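Local coordinates for GST N-terminal domain-containing protein (Pseudomonas syringae pv. tomato, PDB 3IC8) that is of unknown function but resembles glutathione S-transferases in fold and family, and may bind glutathione or a related thiol, at residues A[103-108]-A[154-159]; A[162-167]-A[206-211]; A[44-49]-A[291-296]; A[5-10]-A[30-35]; A[244-249]-A[279-284]. All coordinates share one frame; numbering follows the deposited sequence.

Interaction 1 of 5, residues A[103-108]-A[154-159]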
# COMPACT_ATOMS: atom_id res chain seq x y z
N PHE A 103 24.94 3.89 -11.27
CA PHE A 103 24.12 4.04 -12.44
C PHE A 103 24.69 3.26 -13.59
O PHE A 103 23.97 2.68 -14.34
CB PHE A 103 24.05 5.52 -12.80
CG PHE A 103 23.28 5.82 -14.04
CD1 PHE A 103 21.96 6.06 -14.00
CD2 PHE A 103 23.91 5.90 -15.24
CE1 PHE A 103 21.28 6.34 -15.11
CE2 PHE A 103 23.21 6.17 -16.35
CZ PHE A 103 21.91 6.39 -16.28
N LEU A 104 25.99 3.27 -13.73
CA LEU A 104 26.64 2.56 -14.76
C LEU A 104 26.46 1.07 -14.66
O LEU A 104 26.20 0.43 -15.62
CB LEU A 104 28.11 2.89 -14.75
CG LEU A 104 28.97 2.22 -15.79
CD1 LEU A 104 28.32 2.34 -17.12
CD2 LEU A 104 30.24 2.90 -15.81
N HIS A 105 26.57 0.53 -13.47
CA HIS A 105 26.31 -0.86 -13.27
C HIS A 105 24.88 -1.21 -13.58
O HIS A 105 24.61 -2.19 -14.19
CB HIS A 105 26.58 -1.22 -11.83
CG HIS A 105 28.01 -1.19 -11.47
ND1 HIS A 105 28.74 -2.33 -11.23
CD2 HIS A 105 28.87 -0.17 -11.33
CE1 HIS A 105 29.98 -2.00 -10.96
NE2 HIS A 105 30.08 -0.70 -11.01
N ALA A 106 23.95 -0.41 -13.13
CA ALA A 106 22.56 -0.74 -13.32
C ALA A 106 22.15 -0.81 -14.78
O ALA A 106 21.44 -1.68 -15.16
CB ALA A 106 21.70 0.21 -12.57
N VAL A 107 22.59 0.13 -15.57
CA VAL A 107 22.36 0.13 -17.00
C VAL A 107 23.04 -0.96 -17.81
O VAL A 107 22.53 -1.36 -18.81
CB VAL A 107 22.47 1.51 -17.63
CG1 VAL A 107 21.53 2.41 -16.97
CG2 VAL A 107 23.81 2.04 -17.52
N SER A 108 24.22 -1.37 -17.40
CA SER A 108 24.89 -2.47 -18.04
C SER A 108 24.13 -3.75 -17.86
O SER A 108 24.05 -4.54 -18.75
CB SER A 108 26.29 -2.68 -17.48
OG SER A 108 27.12 -1.61 -17.75
N HIS A 154 29.99 -9.11 -11.11
CA HIS A 154 30.88 -9.43 -10.03
C HIS A 154 30.85 -8.42 -8.92
O HIS A 154 30.87 -8.75 -7.79
CB HIS A 154 32.27 -9.49 -10.63
CG HIS A 154 33.36 -9.82 -9.68
ND1 HIS A 154 34.26 -8.88 -9.25
CD2 HIS A 154 33.73 -10.98 -9.11
CE1 HIS A 154 35.13 -9.44 -8.44
NE2 HIS A 154 34.83 -10.72 -8.35
N GLN A 155 30.82 -7.16 -9.29
CA GLN A 155 30.71 -6.06 -8.36
C GLN A 155 29.40 -5.78 -7.65
O GLN A 155 29.40 -5.28 -6.57
CB GLN A 155 31.33 -4.79 -8.94
CG GLN A 155 32.79 -4.94 -9.12
CD GLN A 155 33.43 -3.74 -9.71
OE1 GLN A 155 32.76 -2.86 -10.18
NE2 GLN A 155 34.73 -3.69 -9.67
N TRP A 156 28.29 -6.11 -8.28
CA TRP A 156 26.99 -5.61 -7.88
C TRP A 156 26.55 -6.00 -6.50
O TRP A 156 25.93 -5.26 -5.81
CB TRP A 156 25.94 -6.00 -8.90
CG TRP A 156 24.62 -5.52 -8.56
CD1 TRP A 156 23.63 -6.24 -8.04
CD2 TRP A 156 24.13 -4.21 -8.69
NE1 TRP A 156 22.55 -5.48 -7.84
CE2 TRP A 156 22.83 -4.21 -8.24
CE3 TRP A 156 24.67 -3.02 -9.16
CZ2 TRP A 156 22.05 -3.09 -8.25
CZ3 TRP A 156 23.92 -1.93 -9.17
CH2 TRP A 156 22.62 -1.95 -8.71
N PRO A 157 26.86 -7.21 -6.13
CA PRO A 157 26.49 -7.75 -4.85
C PRO A 157 27.15 -7.03 -3.70
O PRO A 157 26.60 -6.98 -2.64
CB PRO A 157 26.96 -9.18 -4.97
CG PRO A 157 26.92 -9.44 -6.31
CD PRO A 157 27.35 -8.26 -7.00
N THR A 158 28.33 -6.51 -3.91
CA THR A 158 28.98 -5.77 -2.88
C THR A 158 28.17 -4.55 -2.52
O THR A 158 27.96 -4.29 -1.38
CB THR A 158 30.38 -5.35 -3.32
OG1 THR A 158 31.21 -6.48 -3.43
CG2 THR A 158 30.97 -4.44 -2.36
N PHE A 159 27.71 -3.81 -3.51
CA PHE A 159 26.90 -2.64 -3.26
C PHE A 159 25.55 -2.93 -2.66
O PHE A 159 25.12 -2.23 -1.80
CB PHE A 159 26.63 -1.83 -4.53
CG PHE A 159 27.81 -1.53 -5.36
CD1 PHE A 159 28.90 -0.90 -4.84
CD2 PHE A 159 27.80 -1.81 -6.69
CE1 PHE A 159 29.94 -0.62 -5.62
CE2 PHE A 159 28.83 -1.51 -7.45
CZ PHE A 159 29.91 -0.92 -6.92
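His105 of helix 88-110 meets Phe159 and Trp156 of helix 149-167 inside the all-helical C-terminal domain of the glutathione S-transferase fold. The axes of the short segments stay 10.6 Å apart and cross at -126°, so large side chains rather than backbone fill the space between them. Phe159 turns its edge to the His105 imidazole, with CE2 over the centre of the ring face. The ring centroids are 5.1 Å apart and the planes stand at 87°, which identifies an edge-to-face pair. Gln155, its chain extended beyond CG, brings OE1 to the imidazole edge, near the ring plane, with the amide and ring almost coplanar. Trp156 has CG anti to its backbone N (chi1 180°), and its six-membered ring lies obliquely beside the histidine, CE3 being 3.7 Å from His105 CB. The same ring reaches Ala106, with CZ3 4.2 Å from Ala106 N. Trp156 packs on Leu192 of helix 180-193, and its ring makes an edge-to-face pair with Phe201. As modelled, a ring carbon faces Gln155 OE1; the imidazole is probably turned over, which would bring a nitrogen there, so a polar tie is likely but undecided. Phe159 and Trp156 packing is the firm part.

Interaction 2 of 5, residues A[162-167]-A[206-211]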
# COMPACT_ATOMS: atom_id res chain seq x y z
N ARG A 162 25.64 -4.14 1.09
CA ARG A 162 25.95 -3.03 1.92
C ARG A 162 24.73 -2.21 2.19
O ARG A 162 24.48 -1.83 3.29
CB ARG A 162 27.05 -2.20 1.28
CG ARG A 162 28.39 -2.28 1.94
CD ARG A 162 29.50 -2.73 1.04
NE ARG A 162 30.22 -1.64 0.43
CZ ARG A 162 31.51 -1.64 0.11
NH1 ARG A 162 32.27 -2.66 0.37
NH2 ARG A 162 32.04 -0.60 -0.45
N LEU A 163 23.96 -1.94 1.15
CA LEU A 163 22.73 -1.20 1.27
C LEU A 163 21.71 -1.92 2.09
O LEU A 163 21.03 -1.32 2.85
CB LEU A 163 22.19 -0.85 -0.10
CG LEU A 163 20.93 -0.00 -0.15
CD1 LEU A 163 21.13 1.32 0.44
CD2 LEU A 163 20.49 0.13 -1.54
N GLU A 164 21.63 -3.23 1.92
CA GLU A 164 20.81 -4.11 2.72
C GLU A 164 21.20 -4.11 4.17
O GLU A 164 20.37 -4.06 5.01
CB GLU A 164 20.84 -5.53 2.15
CG GLU A 164 20.06 -6.58 2.91
CD GLU A 164 18.59 -6.33 2.95
OE1 GLU A 164 18.11 -5.54 2.17
OE2 GLU A 164 17.88 -6.91 3.78
N SER A 165 22.49 -4.13 4.45
CA SER A 165 22.95 -4.02 5.81
C SER A 165 22.56 -2.72 6.50
O SER A 165 22.22 -2.73 7.63
CB SER A 165 24.46 -4.13 5.85
OG SER A 165 24.87 -5.45 5.96
N GLN A 166 22.66 -1.59 5.84
CA GLN A 166 22.21 -0.35 6.41
C GLN A 166 20.70 -0.22 6.66
O GLN A 166 20.28 0.29 7.66
CB GLN A 166 22.70 0.81 5.57
CG GLN A 166 22.00 2.06 5.85
CD GLN A 166 22.74 3.27 5.40
OE1 GLN A 166 22.19 4.34 5.38
NE2 GLN A 166 23.98 3.10 5.03
N LEU A 167 19.90 -0.68 5.72
CA LEU A 167 18.46 -0.60 5.80
C LEU A 167 17.80 -1.52 6.81
O LEU A 167 16.76 -1.24 7.32
CB LEU A 167 17.83 -0.72 4.42
CG LEU A 167 18.12 0.45 3.51
CD1 LEU A 167 17.64 0.22 2.15
CD2 LEU A 167 17.56 1.67 4.04
N PRO A 206 15.61 -7.58 0.64
CA PRO A 206 14.28 -7.17 1.03
C PRO A 206 14.18 -5.79 1.57
O PRO A 206 13.23 -5.13 1.26
CB PRO A 206 13.97 -8.16 2.11
CG PRO A 206 14.70 -9.32 1.72
CD PRO A 206 15.98 -8.83 1.28
N SER A 207 15.14 -5.38 2.37
CA SER A 207 15.17 -4.06 2.96
C SER A 207 15.27 -3.00 1.92
O SER A 207 14.71 -1.97 2.07
CB SER A 207 16.35 -3.94 3.89
OG SER A 207 16.06 -4.44 5.15
N VAL A 208 16.03 -3.26 0.90
CA VAL A 208 16.17 -2.37 -0.21
C VAL A 208 14.89 -2.16 -0.97
O VAL A 208 14.56 -1.08 -1.37
CB VAL A 208 17.24 -2.88 -1.12
CG1 VAL A 208 17.56 -1.90 -2.16
CG2 VAL A 208 18.43 -3.19 -0.34
N SER A 209 14.17 -3.24 -1.19
CA SER A 209 12.95 -3.21 -1.95
C SER A 209 11.87 -2.37 -1.27
O SER A 209 11.16 -1.65 -1.92
CB SER A 209 12.48 -4.64 -2.20
OG SER A 209 11.65 -4.74 -3.33
N VAL A 210 11.77 -2.47 0.04
CA VAL A 210 10.85 -1.68 0.80
C VAL A 210 11.20 -0.21 0.75
O VAL A 210 10.35 0.62 0.59
CB VAL A 210 10.86 -2.14 2.24
CG1 VAL A 210 10.25 -1.14 3.15
CG2 VAL A 210 10.21 -3.44 2.35
N TRP A 211 12.47 0.09 0.90
CA TRP A 211 12.98 1.43 0.84
C TRP A 211 12.76 2.02 -0.51
O TRP A 211 12.45 3.18 -0.65
CB TRP A 211 14.46 1.47 1.20
CG TRP A 211 15.14 2.70 0.75
CD1 TRP A 211 15.17 3.87 1.38
CD2 TRP A 211 15.90 2.88 -0.44
NE1 TRP A 211 15.87 4.77 0.68
CE2 TRP A 211 16.34 4.18 -0.45
CE3 TRP A 211 16.23 2.05 -1.50
CZ2 TRP A 211 17.08 4.69 -1.46
CZ3 TRP A 211 16.96 2.56 -2.49
CH2 TRP A 211 17.38 3.86 -2.48
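Leu163 and Leu167, one helical turn apart, press on Val208 and Trp211 to form the apolar centre. Leu163 CD2 lies 3.6 Å from Val208 CG1, and the two side chains cross at about a right angle. Leu167 CD1 comes still closer to the other helix, 3.5 Å from Trp211 CB, where the tryptophan side chain leaves its backbone. Nearer the outside, the packing continues through Leu167 CB and Ser207 CB, which are 3.6 Å apart. The helical segments cross at 74° with axes 8.2 Å apart, a close approach consistent with the small Ser207 facing Leu167, the nearest CA pair. They belong to helices 149-167 and 206-216 of the helical C-terminal domain typical of glutathione S-transferases. Helix 180-193 completes the packing: Leu189 touches both Val208 and Trp211, and Asp182 OD1 accepts a hydrogen bond from Trp211 NE1. At the polar edge, Glu164 bends at chi2 (63°), and its carboxylate comes to lie against the first turn of helix 206-216. There Glu164 OE1 accepts weak bonds from two successive amides: Ser207 N at 3.0 Å, with a strongly bent N-H...O angle of 123°, and Val208 N at 3.3 Å. Glu164 OE2 receives two more weak bonds from Ser207, from its N and its OG, each 3.4 Å long. The positive end of the helix dipole would be expected to favour the charged form of this carboxylate. Outermost, Pro206 CD flanks the carboxylate, 3.7 Å from Glu164 OE2.

Interaction 3 of 5, residues A[44-49]-A[291-296]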
# COMPACT_ATOMS: atom_id res chain seq x y z
N THR A 44 16.91 23.79 -28.39
CA THR A 44 18.13 24.57 -28.57
C THR A 44 17.89 26.05 -28.71
O THR A 44 18.77 26.84 -28.55
CB THR A 44 18.94 24.11 -29.72
OG1 THR A 44 18.12 24.05 -30.87
CG2 THR A 44 19.47 22.75 -29.47
N ALA A 45 16.65 26.40 -28.99
CA ALA A 45 16.26 27.77 -28.99
C ALA A 45 16.45 28.36 -27.63
O ALA A 45 16.87 29.48 -27.53
CB ALA A 45 14.85 27.89 -29.40
N LEU A 46 16.17 27.60 -26.59
CA LEU A 46 16.51 27.99 -25.25
C LEU A 46 17.92 27.67 -24.77
O LEU A 46 18.59 28.50 -24.27
CB LEU A 46 15.52 27.40 -24.27
CG LEU A 46 14.05 27.45 -24.64
CD1 LEU A 46 13.32 26.47 -23.83
CD2 LEU A 46 13.48 28.79 -24.44
N THR A 47 18.35 26.44 -24.91
CA THR A 47 19.67 26.02 -24.46
C THR A 47 20.88 26.60 -25.16
O THR A 47 21.91 26.72 -24.56
CB THR A 47 19.81 24.54 -24.45
OG1 THR A 47 19.70 24.07 -25.78
CG2 THR A 47 18.73 23.95 -23.63
N GLY A 48 20.78 26.93 -26.43
CA GLY A 48 21.96 27.21 -27.19
C GLY A 48 22.62 25.98 -27.76
O GLY A 48 23.73 26.02 -28.20
N GLY A 49 21.89 24.89 -27.78
CA GLY A 49 22.42 23.65 -28.28
C GLY A 49 22.80 22.54 -27.32
O GLY A 49 23.06 21.47 -27.76
N ASN A 291 16.92 34.05 -31.72
CA ASN A 291 16.06 34.74 -32.64
C ASN A 291 14.59 34.62 -32.28
O ASN A 291 13.88 35.59 -32.32
CB ASN A 291 16.28 34.23 -34.05
CG ASN A 291 17.42 34.93 -34.76
OD1 ASN A 291 17.81 36.02 -34.40
ND2 ASN A 291 17.95 34.30 -35.78
N ARG A 292 14.13 33.43 -31.98
CA ARG A 292 12.85 33.24 -31.31
C ARG A 292 12.69 33.56 -29.84
O ARG A 292 11.72 34.15 -29.46
CB ARG A 292 12.31 31.86 -31.57
CG ARG A 292 12.18 31.55 -33.00
CD ARG A 292 12.57 30.16 -33.25
NE ARG A 292 11.43 29.30 -33.13
CZ ARG A 292 11.50 28.05 -32.74
NH1 ARG A 292 12.65 27.51 -32.42
NH2 ARG A 292 10.41 27.35 -32.68
N ALA A 293 13.59 33.09 -29.00
CA ALA A 293 13.40 33.21 -27.56
C ALA A 293 13.89 34.48 -26.91
O ALA A 293 13.58 34.74 -25.78
CB ALA A 293 13.97 32.03 -26.87
N GLY A 294 14.66 35.28 -27.61
CA GLY A 294 15.12 36.51 -27.02
C GLY A 294 16.31 36.32 -26.16
O GLY A 294 17.06 35.40 -26.35
N VAL A 295 16.49 37.21 -25.21
CA VAL A 295 17.61 37.14 -24.33
C VAL A 295 17.36 36.11 -23.26
O VAL A 295 16.31 36.09 -22.65
CB VAL A 295 17.87 38.45 -23.67
CG1 VAL A 295 18.95 38.31 -22.68
CG2 VAL A 295 18.22 39.46 -24.67
N VAL A 296 18.35 35.27 -23.04
CA VAL A 296 18.22 34.15 -22.15
C VAL A 296 19.47 33.93 -21.33
O VAL A 296 20.56 34.17 -21.77
CB VAL A 296 17.91 32.95 -22.98
CG1 VAL A 296 18.82 31.86 -22.67
CG2 VAL A 296 16.52 32.56 -22.84
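Ala293 packs its methyl group against the last turn of helix 41-47, where Ala45 and Leu46 form the dense side of the contact. Ala293 CB is 3.9 Å from Ala45 O and 4.1 Å from Leu46 CD2. Next to it, Val296 sets CG1 3.7 Å from Leu46 O, its chi1 of 128° lying off the usual staggered positions. Ile232 and Ala235 of helix 228-237 and Ile62 of strand 61-63 close around these residues. Helix 41-47 belongs to the thioredoxin-like N-terminal domain, whereas 291-296 links strands 284-290 and 296-300 near the C-terminus, so the contact joins parts of the chain more than 240 residues apart. Strand 284-290 adds a polar tie, since Arg288 NH1 donates to Ala45 O. The helix ends in an ST turn, with Gly49 N donating to Thr47 OG1 at 3.1 Å, while Gly48 takes positive phi (85°). The other side is looser and exposed. Arg292, bent at chi2 and chi3, brings its guanidinium obliquely to the helix, and its NH1 is 3.8 Å from Ala45 CB. Since CB is a methyl group, this is van der Waals contact; the charge is paired with Asp42, whose OD1 bridges to NH2 from one turn earlier in the helix.

Interaction 4 of 5, residues A[5-10]-A[30-35]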
# COMPACT_ATOMS: atom_id res chain seq x y z
N ILE A 5 9.19 24.77 -15.48
CA ILE A 5 8.96 24.05 -16.70
C ILE A 5 9.96 22.95 -16.89
O ILE A 5 11.13 23.16 -16.85
CB ILE A 5 9.01 25.00 -17.89
CG1 ILE A 5 7.93 26.05 -17.77
CG2 ILE A 5 8.81 24.26 -19.12
CD1 ILE A 5 7.98 27.09 -18.82
N LEU A 6 9.49 21.74 -17.09
CA LEU A 6 10.39 20.66 -17.38
C LEU A 6 10.28 20.23 -18.84
O LEU A 6 9.23 19.93 -19.33
CB LEU A 6 10.14 19.50 -16.45
CG LEU A 6 11.17 18.39 -16.47
CD1 LEU A 6 12.40 18.86 -15.79
CD2 LEU A 6 10.64 17.18 -15.82
N HIS A 7 11.41 20.21 -19.52
CA HIS A 7 11.50 19.73 -20.87
C HIS A 7 12.07 18.33 -20.79
O HIS A 7 13.18 18.14 -20.37
CB HIS A 7 12.47 20.59 -21.65
CG HIS A 7 12.02 22.00 -21.84
ND1 HIS A 7 11.47 22.44 -23.01
CD2 HIS A 7 12.04 23.06 -21.01
CE1 HIS A 7 11.17 23.71 -22.90
NE2 HIS A 7 11.50 24.11 -21.70
N HIS A 8 11.29 17.34 -21.18
CA HIS A 8 11.71 15.97 -21.04
C HIS A 8 11.03 15.02 -21.98
O HIS A 8 10.12 15.37 -22.65
CB HIS A 8 11.51 15.49 -19.62
CG HIS A 8 10.09 15.31 -19.24
ND1 HIS A 8 9.16 16.31 -19.36
CD2 HIS A 8 9.43 14.26 -18.73
CE1 HIS A 8 8.00 15.87 -18.96
NE2 HIS A 8 8.14 14.63 -18.56
N TYR A 9 11.50 13.80 -22.01
CA TYR A 9 10.82 12.81 -22.78
C TYR A 9 10.14 11.94 -21.78
O TYR A 9 10.76 11.29 -21.00
CB TYR A 9 11.82 12.04 -23.61
CG TYR A 9 11.22 11.20 -24.70
CD1 TYR A 9 10.73 11.76 -25.85
CD2 TYR A 9 11.16 9.85 -24.57
CE1 TYR A 9 10.19 11.00 -26.80
CE2 TYR A 9 10.63 9.09 -25.52
CZ TYR A 9 10.15 9.66 -26.63
OH TYR A 9 9.63 8.87 -27.57
N PRO A 10 8.84 11.95 -21.82
CA PRO A 10 7.99 11.41 -20.78
C PRO A 10 8.10 9.93 -20.52
O PRO A 10 7.93 9.51 -19.42
CB PRO A 10 6.62 11.78 -21.27
CG PRO A 10 6.83 12.98 -21.99
CD PRO A 10 8.09 12.84 -22.70
N ARG A 30 5.06 22.51 -15.41
CA ARG A 30 4.59 22.35 -16.74
C ARG A 30 5.43 21.31 -17.44
O ARG A 30 6.60 21.28 -17.28
CB ARG A 30 4.69 23.67 -17.48
CG ARG A 30 4.01 24.81 -16.81
CD ARG A 30 2.60 24.47 -16.45
NE ARG A 30 1.79 24.19 -17.61
CZ ARG A 30 1.29 25.12 -18.39
NH1 ARG A 30 1.51 26.38 -18.15
NH2 ARG A 30 0.57 24.80 -19.42
N SER A 31 4.80 20.46 -18.22
CA SER A 31 5.53 19.43 -18.92
C SER A 31 5.64 19.73 -20.39
O SER A 31 4.67 19.83 -21.07
CB SER A 31 4.82 18.12 -18.76
OG SER A 31 5.55 17.10 -19.34
N VAL A 32 6.86 19.84 -20.88
CA VAL A 32 7.06 20.04 -22.28
C VAL A 32 7.61 18.77 -22.81
O VAL A 32 8.62 18.32 -22.37
CB VAL A 32 8.06 21.15 -22.58
CG1 VAL A 32 8.29 21.26 -24.02
CG2 VAL A 32 7.58 22.42 -22.08
N THR A 33 6.94 18.18 -23.78
CA THR A 33 7.43 16.95 -24.35
C THR A 33 8.33 17.21 -25.53
O THR A 33 7.91 17.68 -26.54
CB THR A 33 6.29 16.09 -24.83
OG1 THR A 33 5.44 15.77 -23.74
CG2 THR A 33 6.81 14.85 -25.41
N ILE A 34 9.59 16.89 -25.38
CA ILE A 34 10.57 17.07 -26.41
C ILE A 34 10.55 15.95 -27.41
O ILE A 34 9.98 14.93 -27.16
CB ILE A 34 11.93 17.13 -25.81
CG1 ILE A 34 12.24 15.85 -25.08
CG2 ILE A 34 12.02 18.25 -24.84
CD1 ILE A 34 13.51 15.89 -24.47
N PRO A 35 11.22 16.14 -28.52
CA PRO A 35 11.40 15.10 -29.52
C PRO A 35 12.56 14.16 -29.21
O PRO A 35 13.55 14.60 -28.68
CB PRO A 35 11.69 15.88 -30.78
CG PRO A 35 11.99 17.21 -30.37
CD PRO A 35 11.27 17.46 -29.14
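Leu6, His8, Arg30, Val32 and Ile34 exchange the backbone hydrogen bonds that join these parallel strands. Leu6 N donates to Arg30 O at 2.9 Å, and Val32 N to Leu6 O at 2.8 Å. His8 N then reaches Val32 O at 3.1 Å, and Ile34 N reaches His8 O at 3.2 Å. All four are nearly straight at the hydrogen; the last differs at its acceptor, the donor standing above the carbonyl plane, 40° out of it, just where both strands end. A CA-H...O contact supplements this pattern, with His7 CA 3.5 Å from Val32 O. Apolar contacts occupy the face carrying Ile5, His7 and Val32, where Ile5 CG2 lies 3.7 Å from Val32 CG2; past the strand ends Tyr9 CB packs on Ile34 CG1. A close carbon-oxygen approach stands apart: Ile34 CG1, in the crowded position between its backbone N and carbonyl carbon (chi1 60°), comes within 3.3 Å of His8 O. The aromatic term comes from His7, which lies alongside Val32 and points the same way. Val32 CB sits 4.1 Å from the His7 ring centroid and 29° off its normal, an off-centre CH-pi contact. Outside the pair, His7 NE2 bonds Gln57 OE1, and Tyr9 OH bonds Asp203 of the second subunit. The strands are the two arms of a beta-alpha-beta unit of the thioredoxin-like domain, connected through helix 16-25, whose Leu22 packs on Leu6. Strand 55-58 flanks 4-8, strand 222-225 flanks 28-33, and helix 228-237 covers the face bearing His7 and Val32.

Interaction 5 of 5, residues A[244-249]-A[279-284]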
# COMPACT_ATOMS: atom_id res chain seq x y z
N PRO A 244 23.26 36.08 -8.90
CA PRO A 244 23.58 35.87 -7.50
C PRO A 244 24.56 36.91 -7.02
O PRO A 244 25.34 37.42 -7.78
CB PRO A 244 24.22 34.51 -7.51
CG PRO A 244 23.71 33.88 -8.66
CD PRO A 244 23.55 34.89 -9.68
N ASP A 245 24.51 37.23 -5.74
CA ASP A 245 25.34 38.29 -5.24
C ASP A 245 26.65 37.78 -4.72
O ASP A 245 27.43 38.52 -4.19
CB ASP A 245 24.64 39.12 -4.18
CG ASP A 245 24.02 38.29 -3.12
OD1 ASP A 245 23.28 38.85 -2.31
OD2 ASP A 245 24.27 37.08 -3.10
N GLU A 246 26.89 36.50 -4.89
CA GLU A 246 28.08 35.86 -4.38
C GLU A 246 29.33 36.41 -5.04
O GLU A 246 29.31 36.75 -6.19
CB GLU A 246 27.97 34.36 -4.59
CG GLU A 246 29.24 33.68 -4.93
CD GLU A 246 29.09 32.20 -5.04
OE1 GLU A 246 30.09 31.50 -4.89
OE2 GLU A 246 27.97 31.73 -5.27
N THR A 247 30.41 36.49 -4.28
CA THR A 247 31.67 36.99 -4.80
C THR A 247 32.63 35.84 -4.90
O THR A 247 32.82 35.11 -3.96
CB THR A 247 32.26 38.02 -3.87
OG1 THR A 247 32.30 37.48 -2.55
CG2 THR A 247 31.42 39.24 -3.83
N PHE A 248 33.20 35.67 -6.06
CA PHE A 248 34.03 34.52 -6.30
C PHE A 248 35.08 34.90 -7.29
O PHE A 248 34.81 35.66 -8.19
CB PHE A 248 33.13 33.43 -6.88
CG PHE A 248 33.82 32.17 -7.24
CD1 PHE A 248 34.29 31.33 -6.28
CD2 PHE A 248 33.94 31.80 -8.54
CE1 PHE A 248 34.89 30.18 -6.64
CE2 PHE A 248 34.53 30.66 -8.88
CZ PHE A 248 35.00 29.85 -7.94
N ILE A 249 36.26 34.34 -7.15
CA ILE A 249 37.28 34.54 -8.14
C ILE A 249 37.46 33.26 -8.87
O ILE A 249 37.76 32.26 -8.29
CB ILE A 249 38.63 34.88 -7.53
CG1 ILE A 249 38.51 35.98 -6.49
CG2 ILE A 249 39.60 35.30 -8.60
CD1 ILE A 249 39.26 35.69 -5.22
N THR A 279 30.19 33.63 -12.48
CA THR A 279 30.97 32.46 -12.15
C THR A 279 30.93 32.32 -10.66
O THR A 279 31.15 33.25 -9.94
CB THR A 279 32.40 32.56 -12.67
OG1 THR A 279 33.10 31.38 -12.33
CG2 THR A 279 33.10 33.68 -12.05
N GLY A 280 30.61 31.13 -10.20
CA GLY A 280 30.33 30.89 -8.80
C GLY A 280 30.76 29.52 -8.38
O GLY A 280 31.24 28.77 -9.18
N ARG A 281 30.62 29.23 -7.11
CA ARG A 281 31.01 27.96 -6.54
C ARG A 281 30.23 26.78 -7.11
O ARG A 281 30.78 25.74 -7.39
CB ARG A 281 30.79 28.00 -5.05
CG ARG A 281 31.83 28.71 -4.29
CD ARG A 281 31.28 29.16 -2.95
NE ARG A 281 32.16 30.09 -2.26
CZ ARG A 281 32.36 31.35 -2.62
NH1 ARG A 281 31.76 31.86 -3.68
NH2 ARG A 281 33.16 32.12 -1.92
N GLU A 282 28.95 26.98 -7.26
CA GLU A 282 28.08 26.00 -7.82
C GLU A 282 27.66 26.29 -9.24
O GLU A 282 27.06 25.45 -9.86
CB GLU A 282 26.83 25.94 -6.96
CG GLU A 282 27.08 25.48 -5.58
CD GLU A 282 27.36 23.99 -5.47
OE1 GLU A 282 26.94 23.24 -6.34
OE2 GLU A 282 27.99 23.57 -4.51
N GLU A 283 27.95 27.47 -9.75
CA GLU A 283 27.30 27.90 -10.97
C GLU A 283 28.07 28.74 -11.96
O GLU A 283 28.84 29.57 -11.60
CB GLU A 283 26.04 28.66 -10.58
CG GLU A 283 24.94 28.58 -11.55
CD GLU A 283 23.72 29.29 -11.06
OE1 GLU A 283 23.82 30.10 -10.14
OE2 GLU A 283 22.66 29.04 -11.59
N LEU A 284 27.79 28.54 -13.23
CA LEU A 284 28.17 29.45 -14.26
C LEU A 284 26.95 29.90 -15.04
O LEU A 284 26.14 29.10 -15.41
CB LEU A 284 29.15 28.79 -15.21
CG LEU A 284 30.37 28.13 -14.63
CD1 LEU A 284 30.74 26.99 -15.45
CD2 LEU A 284 31.45 29.08 -14.62
O HOH W 1 27.07 29.56 -7.51
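Phe248 holds CG anti to its backbone N (chi1 178°), and its ring lies against the backbone of Gly280 and Arg281. Arg281, extended from CG to NE, runs back toward Glu246 and Thr247. One face of the Phe248 ring carries Gly280 C, offset toward the rim, and Arg281 N near its centre. CD2 of Phe248 reaches 3.7 Å to Gly280 CA. The guanidinium as modelled is tilted 55° from the ring, and Arg281 CG lies 4.1 Å from Phe248 CD1. A salt bridge between Glu246 and Arg281 is plausible, but the modelled approach of Glu246 OE1 to Arg281 NH1 is too short to be trusted. Arg281 N also donates to Glu246 OE1 (3.2 Å, N-H...O 159°), though the place of OE1 is less sure. Water 1 bridges the segments as well, donating to Glu246 OE2 and accepting from Glu282 N, each at 3.2 Å. At the base, Thr279 OG1 bonds Asp250 OD2 and Glu283 OE2 bonds His299 ND1. Residues 280-283 form the turn of a beta hairpin between antiparallel strands 272-279 and 284-290, within which Gly280 N makes a weak bond to Glu283 O (2.7 Å), while the irregular loop 244-249 lies against it.

How the interactions relate
Interactions 1 and 2 share helix 149-167 in the helical C-terminal domain; their segments adjoin in sequence and their centres lie 15 Å apart. Interaction 4 belongs to the thioredoxin-like domain, which in this family forms most of the glutathione site, and its centre is 29 Å from that of interaction 1. Interactions 3 and 4 touch directly, Leu46 CD1 packing 3.6 Å from His7 CE1, so helix 41-47 connects the strand pair to the C-terminal strands. Interaction 5 is nested within the long loop that interaction 3 closes, about 10 Å away at the nearest atoms. Interactions 2 and 3 lie on opposite sides of the chain's centre, with centres 44 Å apart.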